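Local coordinates for serine-rich secreted cell wall anchored (LPXTG-motif ) protein (Lactobacillus reuteri ATCC 53608, PDB 5NXK) that probably acts as an adhesin at the bacterial cell wall, using a beta-solenoid of the pectate lyase-like kind in gut microbe-host interactions, at residues G120-L126 with V165-I171; S151-P155 with M188-T192. The contacts are given in a common frame with arbitrary orientation. Numbering follows the deposited sequence.

Contact 1: G120-L126 with V165-I171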
ATOM      1  N   GLY A 120      -0.804 -12.192  10.536  1.00 19.99           N
ATOM      2  CA  GLY A 120       0.180 -12.735   9.616  1.00 22.55           C
ATOM      3  C   GLY A 120       0.773 -11.700   8.674  1.00 25.21           C
ATOM      4  O   GLY A 120       0.314 -10.543   8.620  1.00 21.43           O
ATOM      5  N   VAL A 121       1.763 -12.130   7.893  1.00 23.35           N
ATOM      6  CA  VAL A 121       2.512 -11.213   7.025  1.00 20.40           C
ATOM      7  C   VAL A 121       1.632 -10.647   5.928  1.00 25.12           C
ATOM      8  O   VAL A 121       1.021 -11.398   5.162  1.00 23.20           O
ATOM      9  CB  VAL A 121       3.739 -11.912   6.393  1.00 24.17           C
ATOM     10  CG1 VAL A 121       4.460 -10.982   5.416  1.00 25.28           C
ATOM     11  CG2 VAL A 121       4.689 -12.395   7.488  1.00 28.52           C
ATOM     12  N   LYS A 122       1.575  -9.312   5.866  1.00 22.63           N
ATOM     13  CA  LYS A 122       0.798  -8.594   4.857  1.00 20.45           C
ATOM     14  C   LYS A 122       1.711  -7.877   3.866  1.00 24.41           C
ATOM     15  O   LYS A 122       2.483  -6.982   4.246  1.00 24.39           O
ATOM     16  CB  LYS A 122      -0.143  -7.582   5.512  1.00 21.13           C
ATOM     17  CG  LYS A 122      -0.939  -8.148   6.675  1.00 20.75           C
ATOM     18  CD  LYS A 122      -1.788  -9.333   6.223  1.00 22.52           C
ATOM     19  CE  LYS A 122      -2.845  -9.700   7.284  1.00 23.97           C
ATOM     20  NZ  LYS A 122      -3.503 -10.999   6.952  1.00 23.66           N
ATOM     21  N   THR A 123       1.585  -8.263   2.603  1.00 20.24           N
ATOM     22  CA  THR A 123       2.450  -7.781   1.543  1.00 26.08           C
ATOM     23  C   THR A 123       1.659  -7.201   0.368  1.00 26.13           C
ATOM     24  O   THR A 123       0.721  -7.827  -0.131  1.00 23.41           O
ATOM     25  CB  THR A 123       3.358  -8.928   1.018  1.00 26.58           C
ATOM     26  OG1 THR A 123       4.084  -9.506   2.115  1.00 25.00           O
ATOM     27  CG2 THR A 123       4.341  -8.410  -0.018  1.00 24.51           C
ATOM     28  N   LEU A 124       2.068  -6.019  -0.085  1.00 23.23           N
ATOM     29  CA  LEU A 124       1.552  -5.430  -1.314  1.00 21.72           C
ATOM     30  C   LEU A 124       2.677  -5.295  -2.323  1.00 27.69           C
ATOM     31  O   LEU A 124       3.653  -4.572  -2.095  1.00 24.24           O
ATOM     32  CB  LEU A 124       0.922  -4.063  -1.048  1.00 24.43           C
ATOM     33  CG  LEU A 124       0.481  -3.260  -2.282  1.00 25.26           C
ATOM     34  CD1 LEU A 124      -0.674  -3.979  -2.999  1.00 22.34           C
ATOM     35  CD2 LEU A 124       0.060  -1.852  -1.881  1.00 23.17           C
ATOM     36  N   ASN A 125       2.543  -5.982  -3.451  1.00 25.31           N
ATOM     37  CA  ASN A 125       3.525  -5.850  -4.517  1.00 26.77           C
ATOM     38  C   ASN A 125       2.965  -4.930  -5.597  1.00 29.91           C
ATOM     39  O   ASN A 125       1.796  -5.042  -5.975  1.00 29.25           O
ATOM     40  CB  ASN A 125       3.891  -7.217  -5.102  1.00 22.80           C
ATOM     41  CG  ASN A 125       4.525  -8.127  -4.079  1.00 27.93           C
ATOM     42  OD1 ASN A 125       5.500  -7.759  -3.429  1.00 28.01           O
ATOM     43  ND2 ASN A 125       3.967  -9.322  -3.916  1.00 32.00           N
ATOM     44  N   LEU A 126       3.792  -4.001  -6.068  1.00 23.91           N
ATOM     45  CA  LEU A 126       3.381  -3.040  -7.070  1.00 19.71           C
ATOM     46  C   LEU A 126       4.257  -3.255  -8.294  1.00 25.39           C
ATOM     47  O   LEU A 126       5.476  -3.078  -8.234  1.00 27.28           O
ATOM     48  CB  LEU A 126       3.491  -1.601  -6.542  1.00 21.36           C
ATOM     49  CG  LEU A 126       2.657  -1.314  -5.290  1.00 25.17           C
ATOM     50  CD1 LEU A 126       2.883   0.113  -4.802  1.00 25.42           C
ATOM     51  CD2 LEU A 126       1.163  -1.578  -5.559  1.00 23.61           C
ATOM     52  N   VAL A 165      -0.470  -0.997   5.021  1.00 26.53           N
ATOM     53  CA  VAL A 165      -0.055  -2.356   4.723  1.00 27.26           C
ATOM     54  C   VAL A 165       0.971  -2.736   5.770  1.00 29.44           C
ATOM     55  O   VAL A 165       2.024  -2.105   5.874  1.00 23.70           O
ATOM     56  CB  VAL A 165       0.559  -2.471   3.315  1.00 26.86           C
ATOM     57  CG1 VAL A 165       1.068  -3.898   3.062  1.00 24.12           C
ATOM     58  CG2 VAL A 165      -0.449  -2.035   2.250  1.00 23.57           C
ATOM     59  N   SER A 166       0.673  -3.767   6.549  1.00 22.62           N
ATOM     60  CA  SER A 166       1.435  -3.976   7.768  1.00 20.66           C
ATOM     61  C   SER A 166       2.930  -4.217   7.542  1.00 21.02           C
ATOM     62  O   SER A 166       3.770  -3.607   8.218  1.00 21.75           O
ATOM     63  CB  SER A 166       0.836  -5.147   8.551  1.00 24.50           C
ATOM     64  OG  SER A 166       1.449  -5.239   9.823  1.00 21.42           O
ATOM     65  N   ASN A 167       3.277  -5.107   6.615  1.00 16.44           N
ATOM     66  CA  ASN A 167       4.654  -5.622   6.600  1.00 23.21           C
ATOM     67  C   ASN A 167       5.526  -5.284   5.411  1.00 20.66           C
ATOM     68  O   ASN A 167       6.736  -5.096   5.572  1.00 25.44           O
ATOM     69  CB  ASN A 167       4.632  -7.139   6.748  1.00 20.86           C
ATOM     70  CG  ASN A 167       3.892  -7.567   7.981  1.00 21.06           C
ATOM     71  OD1 ASN A 167       2.777  -8.074   7.886  1.00 22.74           O
ATOM     72  ND2 ASN A 167       4.479  -7.322   9.153  1.00 19.61           N
ATOM     73  N   ALA A 168       4.964  -5.285   4.209  1.00 18.38           N
ATOM     74  CA  ALA A 168       5.826  -5.000   3.063  1.00 22.45           C
ATOM     75  C   ALA A 168       5.117  -4.348   1.898  1.00 22.32           C
ATOM     76  O   ALA A 168       4.025  -4.753   1.521  1.00 20.29           O
ATOM     77  CB  ALA A 168       6.509  -6.278   2.600  1.00 24.19           C
ATOM     78  N   ILE A 169       5.730  -3.312   1.343  1.00 18.14           N
ATOM     79  CA  ILE A 169       5.308  -2.809   0.037  1.00 23.47           C
ATOM     80  C   ILE A 169       6.530  -2.893  -0.875  1.00 24.93           C
ATOM     81  O   ILE A 169       7.564  -2.271  -0.611  1.00 22.32           O
ATOM     82  CB  ILE A 169       4.770  -1.375   0.115  1.00 22.59           C
ATOM     83  CG1 ILE A 169       3.531  -1.315   1.013  1.00 20.04           C
ATOM     84  CG2 ILE A 169       4.409  -0.846  -1.264  1.00 20.15           C
ATOM     85  CD1 ILE A 169       3.054   0.095   1.232  1.00 23.49           C
ATOM     86  N   ASN A 170       6.423  -3.693  -1.927  1.00 19.54           N
ATOM     87  CA  ASN A 170       7.562  -3.923  -2.803  1.00 24.89           C
ATOM     88  C   ASN A 170       7.272  -3.344  -4.176  1.00 29.47           C
ATOM     89  O   ASN A 170       6.330  -3.760  -4.830  1.00 29.06           O
ATOM     90  CB  ASN A 170       7.852  -5.424  -2.944  1.00 19.95           C
ATOM     91  CG  ASN A 170       8.125  -6.101  -1.616  1.00 25.03           C
ATOM     92  OD1 ASN A 170       8.966  -5.654  -0.836  1.00 25.45           O
ATOM     93  ND2 ASN A 170       7.396  -7.192  -1.347  1.00 18.93           N
ATOM     94  N   ILE A 171       8.104  -2.424  -4.633  1.00 22.99           N
ATOM     95  CA  ILE A 171       8.022  -1.940  -6.004  1.00 22.88           C
ATOM     96  C   ILE A 171       8.909  -2.859  -6.822  1.00 20.99           C
ATOM     97  O   ILE A 171      10.118  -2.930  -6.610  1.00 29.03           O
ATOM     98  CB  ILE A 171       8.464  -0.463  -6.157  1.00 24.15           C
ATOM     99  CG1 ILE A 171       7.411   0.501  -5.592  1.00 28.75           C
ATOM    100  CG2 ILE A 171       8.634  -0.100  -7.623  1.00 22.43           C
ATOM    101  CD1 ILE A 171       7.156   0.406  -4.109  1.00 27.42           C
TER

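Contact 2: S151-P155 with M188-T192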
ATOM      1  N   SER A 151      -7.951   6.362   9.567  1.00 27.00           N
ATOM      2  CA  SER A 151      -7.226   7.240  10.473  1.00 32.43           C
ATOM      3  C   SER A 151      -6.735   6.458  11.689  1.00 33.71           C
ATOM      4  O   SER A 151      -7.420   5.552  12.168  1.00 31.93           O
ATOM      5  CB  SER A 151      -8.120   8.401  10.917  1.00 34.61           C
ATOM      6  OG  SER A 151      -7.419   9.237  11.819  1.00 42.06           O
ATOM      7  N   HIS A 152      -5.562   6.813  12.196  1.00 25.75           N
ATOM      8  CA  HIS A 152      -4.997   6.099  13.331  1.00 24.49           C
ATOM      9  C   HIS A 152      -4.153   7.045  14.176  1.00 27.42           C
ATOM     10  O   HIS A 152      -3.558   7.996  13.654  1.00 31.06           O
ATOM     11  CB  HIS A 152      -4.196   4.887  12.835  1.00 26.31           C
ATOM     12  CG  HIS A 152      -3.694   3.998  13.929  1.00 34.11           C
ATOM     13  ND1 HIS A 152      -4.522   3.162  14.650  1.00 36.56           N
ATOM     14  CD2 HIS A 152      -2.438   3.756  14.375  1.00 36.54           C
ATOM     15  CE1 HIS A 152      -3.801   2.480  15.523  1.00 38.15           C
ATOM     16  NE2 HIS A 152      -2.534   2.819  15.373  1.00 34.38           N
ATOM     17  N   ARG A 153      -4.120   6.804  15.481  1.00 28.04           N
ATOM     18  CA  ARG A 153      -3.412   7.698  16.392  1.00 33.40           C
ATOM     19  C   ARG A 153      -1.891   7.636  16.216  1.00 34.97           C
ATOM     20  O   ARG A 153      -1.344   6.596  15.856  1.00 31.45           O
ATOM     21  CB  ARG A 153      -3.768   7.365  17.844  1.00 46.53           C
ATOM     22  CG  ARG A 153      -3.440   8.484  18.829  1.00 64.24           C
ATOM     23  CD  ARG A 153      -3.355   7.975  20.269  1.00 78.66           C
ATOM     24  NE  ARG A 153      -2.759   8.983  21.142  1.00 88.66           N
ATOM     25  CZ  ARG A 153      -1.451   9.150  21.321  1.00 95.76           C
ATOM     26  NH1 ARG A 153      -0.576   8.348  20.721  1.00 92.86           N
ATOM     27  NH2 ARG A 153      -1.015  10.105  22.132  1.00 98.85           N
ATOM     28  N   THR A 154      -1.229   8.768  16.445  1.00 28.60           N
ATOM     29  CA  THR A 154       0.225   8.842  16.537  1.00 31.93           C
ATOM     30  C   THR A 154       0.559   9.814  17.668  1.00 36.86           C
ATOM     31  O   THR A 154      -0.319  10.557  18.114  1.00 36.56           O
ATOM     32  CB  THR A 154       0.883   9.343  15.234  1.00 30.65           C
ATOM     33  OG1 THR A 154       0.745  10.769  15.160  1.00 33.67           O
ATOM     34  CG2 THR A 154       0.282   8.679  13.996  1.00 24.95           C
ATOM     35  N   PRO A 155       1.825   9.834  18.127  1.00 31.83           N
ATOM     36  CA  PRO A 155       2.186  10.843  19.128  1.00 37.12           C
ATOM     37  C   PRO A 155       1.995  12.292  18.661  1.00 43.41           C
ATOM     38  O   PRO A 155       2.003  13.191  19.500  1.00 43.67           O
ATOM     39  CB  PRO A 155       3.671  10.562  19.391  1.00 30.09           C
ATOM     40  CG  PRO A 155       3.844   9.124  19.027  1.00 35.07           C
ATOM     41  CD  PRO A 155       2.937   8.899  17.865  1.00 27.02           C
ATOM     42  N   MET A 188       2.396   5.997   2.493  1.00 22.00           N
ATOM     43  CA  MET A 188       2.546   4.576   2.848  1.00 24.92           C
ATOM     44  C   MET A 188       2.754   4.457   4.344  1.00 25.93           C
ATOM     45  O   MET A 188       3.737   4.971   4.868  1.00 25.87           O
ATOM     46  CB  MET A 188       3.736   3.939   2.135  1.00 23.58           C
ATOM     47  CG  MET A 188       3.624   3.847   0.622  1.00 32.36           C
ATOM     48  SD  MET A 188       5.170   3.188  -0.068  1.00 30.71           S
ATOM     49  CE  MET A 188       4.722   3.025  -1.795  1.00 29.12           C
ATOM     50  N   TRP A 189       1.844   3.777   5.031  1.00 23.21           N
ATOM     51  CA  TRP A 189       1.984   3.578   6.460  1.00 21.26           C
ATOM     52  C   TRP A 189       2.060   2.085   6.730  1.00 25.88           C
ATOM     53  O   TRP A 189       1.082   1.366   6.546  1.00 23.85           O
ATOM     54  CB  TRP A 189       0.804   4.193   7.230  1.00 22.76           C
ATOM     55  CG  TRP A 189       1.034   4.295   8.709  1.00 24.15           C
ATOM     56  CD1 TRP A 189       2.101   3.810   9.409  1.00 24.14           C
ATOM     57  CD2 TRP A 189       0.196   4.959   9.670  1.00 26.88           C
ATOM     58  NE1 TRP A 189       1.976   4.119  10.736  1.00 24.26           N
ATOM     59  CE2 TRP A 189       0.820   4.826  10.924  1.00 22.44           C
ATOM     60  CE3 TRP A 189      -1.022   5.646   9.588  1.00 26.91           C
ATOM     61  CZ2 TRP A 189       0.266   5.355  12.093  1.00 25.86           C
ATOM     62  CZ3 TRP A 189      -1.564   6.175  10.748  1.00 25.18           C
ATOM     63  CH2 TRP A 189      -0.922   6.028  11.982  1.00 26.30           C
ATOM     64  N   LEU A 190       3.230   1.630   7.165  1.00 21.57           N
ATOM     65  CA  LEU A 190       3.447   0.224   7.466  1.00 21.78           C
ATOM     66  C   LEU A 190       3.675   0.117   8.962  1.00 24.83           C
ATOM     67  O   LEU A 190       4.654   0.643   9.492  1.00 30.67           O
ATOM     68  CB  LEU A 190       4.632  -0.351   6.692  1.00 21.58           C
ATOM     69  CG  LEU A 190       4.576  -0.328   5.155  1.00 22.81           C
ATOM     70  CD1 LEU A 190       5.049   1.009   4.582  1.00 19.25           C
ATOM     71  CD2 LEU A 190       5.364  -1.497   4.551  1.00 21.40           C
ATOM     72  N   LEU A 191       2.744  -0.548   9.634  1.00 23.82           N
ATOM     73  CA  LEU A 191       2.738  -0.639  11.090  1.00 20.83           C
ATOM     74  C   LEU A 191       2.542  -2.094  11.516  1.00 20.02           C
ATOM     75  O   LEU A 191       1.753  -2.819  10.910  1.00 23.06           O
ATOM     76  CB  LEU A 191       1.617   0.248  11.670  1.00 20.82           C
ATOM     77  CG  LEU A 191       1.403   0.338  13.189  1.00 26.68           C
ATOM     78  CD1 LEU A 191       0.934   1.755  13.585  1.00 20.06           C
ATOM     79  CD2 LEU A 191       0.398  -0.728  13.685  1.00 24.35           C
ATOM     80  N   THR A 192       3.255  -2.528  12.547  1.00 20.82           N
ATOM     81  CA  THR A 192       2.919  -3.802  13.175  1.00 23.12           C
ATOM     82  C   THR A 192       2.525  -3.531  14.617  1.00 24.36           C
ATOM     83  O   THR A 192       3.037  -2.624  15.253  1.00 25.11           O
ATOM     84  CB  THR A 192       4.083  -4.820  13.129  1.00 22.89           C
ATOM     85  OG1 THR A 192       5.128  -4.393  14.019  1.00 25.10           O
ATOM     86  CG2 THR A 192       4.658  -4.922  11.713  1.00 18.95           C
TER

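Contact 1: G120-L126 with V165-I171
Strands 122-126 and 168-171 run side by side in the same direction: their axes approach to 4.7 Å at 16°, and CA atoms pair from Thr-123 with Ala-168 (4.6 Å) to Leu-126 with Ile-171 (4.9 Å). In the regular parallel pattern, Ala-168 N reaches Lys-122 O (3.0 Å), Leu-124 N Ala-168 O (2.8 Å), Asn-170 N Leu-124 O (2.9 Å), and Leu-126 N Asn-170 O (2.8 Å). At the strand start two bonds are extra: Asn-167 N donates to Lys-122 O (3.1 Å), and the Asn-167 side chain stands in for a backbone carbonyl, its OD1 2.7 Å from Lys-122 N.

One face carries Thr-123, Ala-168 and neighbouring Asn-125 and Asn-170, joined by Asn-170 ND2 to Asn-125 OD1 (2.9 Å); Asn-170 OD1 hydrogen-bonds the Thr-204 hydroxyl on the next strand. The other, of Leu-124, Leu-126, Ile-169 and Ile-171, is apolar: Leu-126 CD1 lies 4.0 Å from Ile-169 CG2, and Val-165 packs beside it from the preceding loop (CG2 to Leu-124 CB 4.1 Å). It points inward, where Ile-169 meets Met-188 and Leu-190 of strand 186-191. Like residues in register (Leu beside Ile, Asn beside Asn) are characteristic of successive coils of a parallel beta-solenoid.

Contact 2: S151-P155 with M188-T192
Trp-189 carries the contact between 151-155 and 188-192. Its t rotamer at chi1 (-167°) with chi2 near -6° extends the indole from strand 188-191, so that CH2, at the far end of the six-membered ring, lies 3.6 Å from His-152 CB and 3.5 Å from Thr-154 CG2. The CA atoms of His-152 and Trp-189 are 10.1 Å apart, so side chains bridge the gap.

His-152, t at chi1, presents its ring edge to the Trp-189 face in an offset edge-to-face pair, with centroids 5.5 Å apart and planes at 63°; its CD2 meets Leu-191 CD1 at 4.0 Å. Thr-154 adopts p, a conformer in which CG2 reaches the indole while OG1 bonds to Gly-157 and Asp-156. Trp-189 NE1 is engaged by Asp-226 on the next coil, and Tyr-164 adds a second edge-to-face ring.

No hydrogen bond crosses between these segments, and only 172 Å² is buried. Between them the attachment is thus aromatic and methyl, while Arg-153 O bonds Gln-255 NE2 and the indole's polar end is satisfied elsewhere.

Contact 1 belongs to the solenoid body, its centre about 7 Å from the centre of the chain; most of its residues are buried, and its Thr and Asn face is partly exposed. Contact 2 lies farther out, at about 13 Å, where a loop between coils folds over side chains projecting from strand 186-191; it combines buried Trp-189, Leu-191 and Thr-154 with partly exposed His-152 and exposed Arg-153. Backbone hydrogen bonding dominates the first, which buries 552 Å²; the second relies on rings and methyl groups. Their centres are about 15 Å apart, yet Ser-166 OG is 2.7 Å from Leu-191 O, a probable hydrogen bond. Segment 151-155 belongs to the connection between the strands of contact 1, and 188-192 follows them.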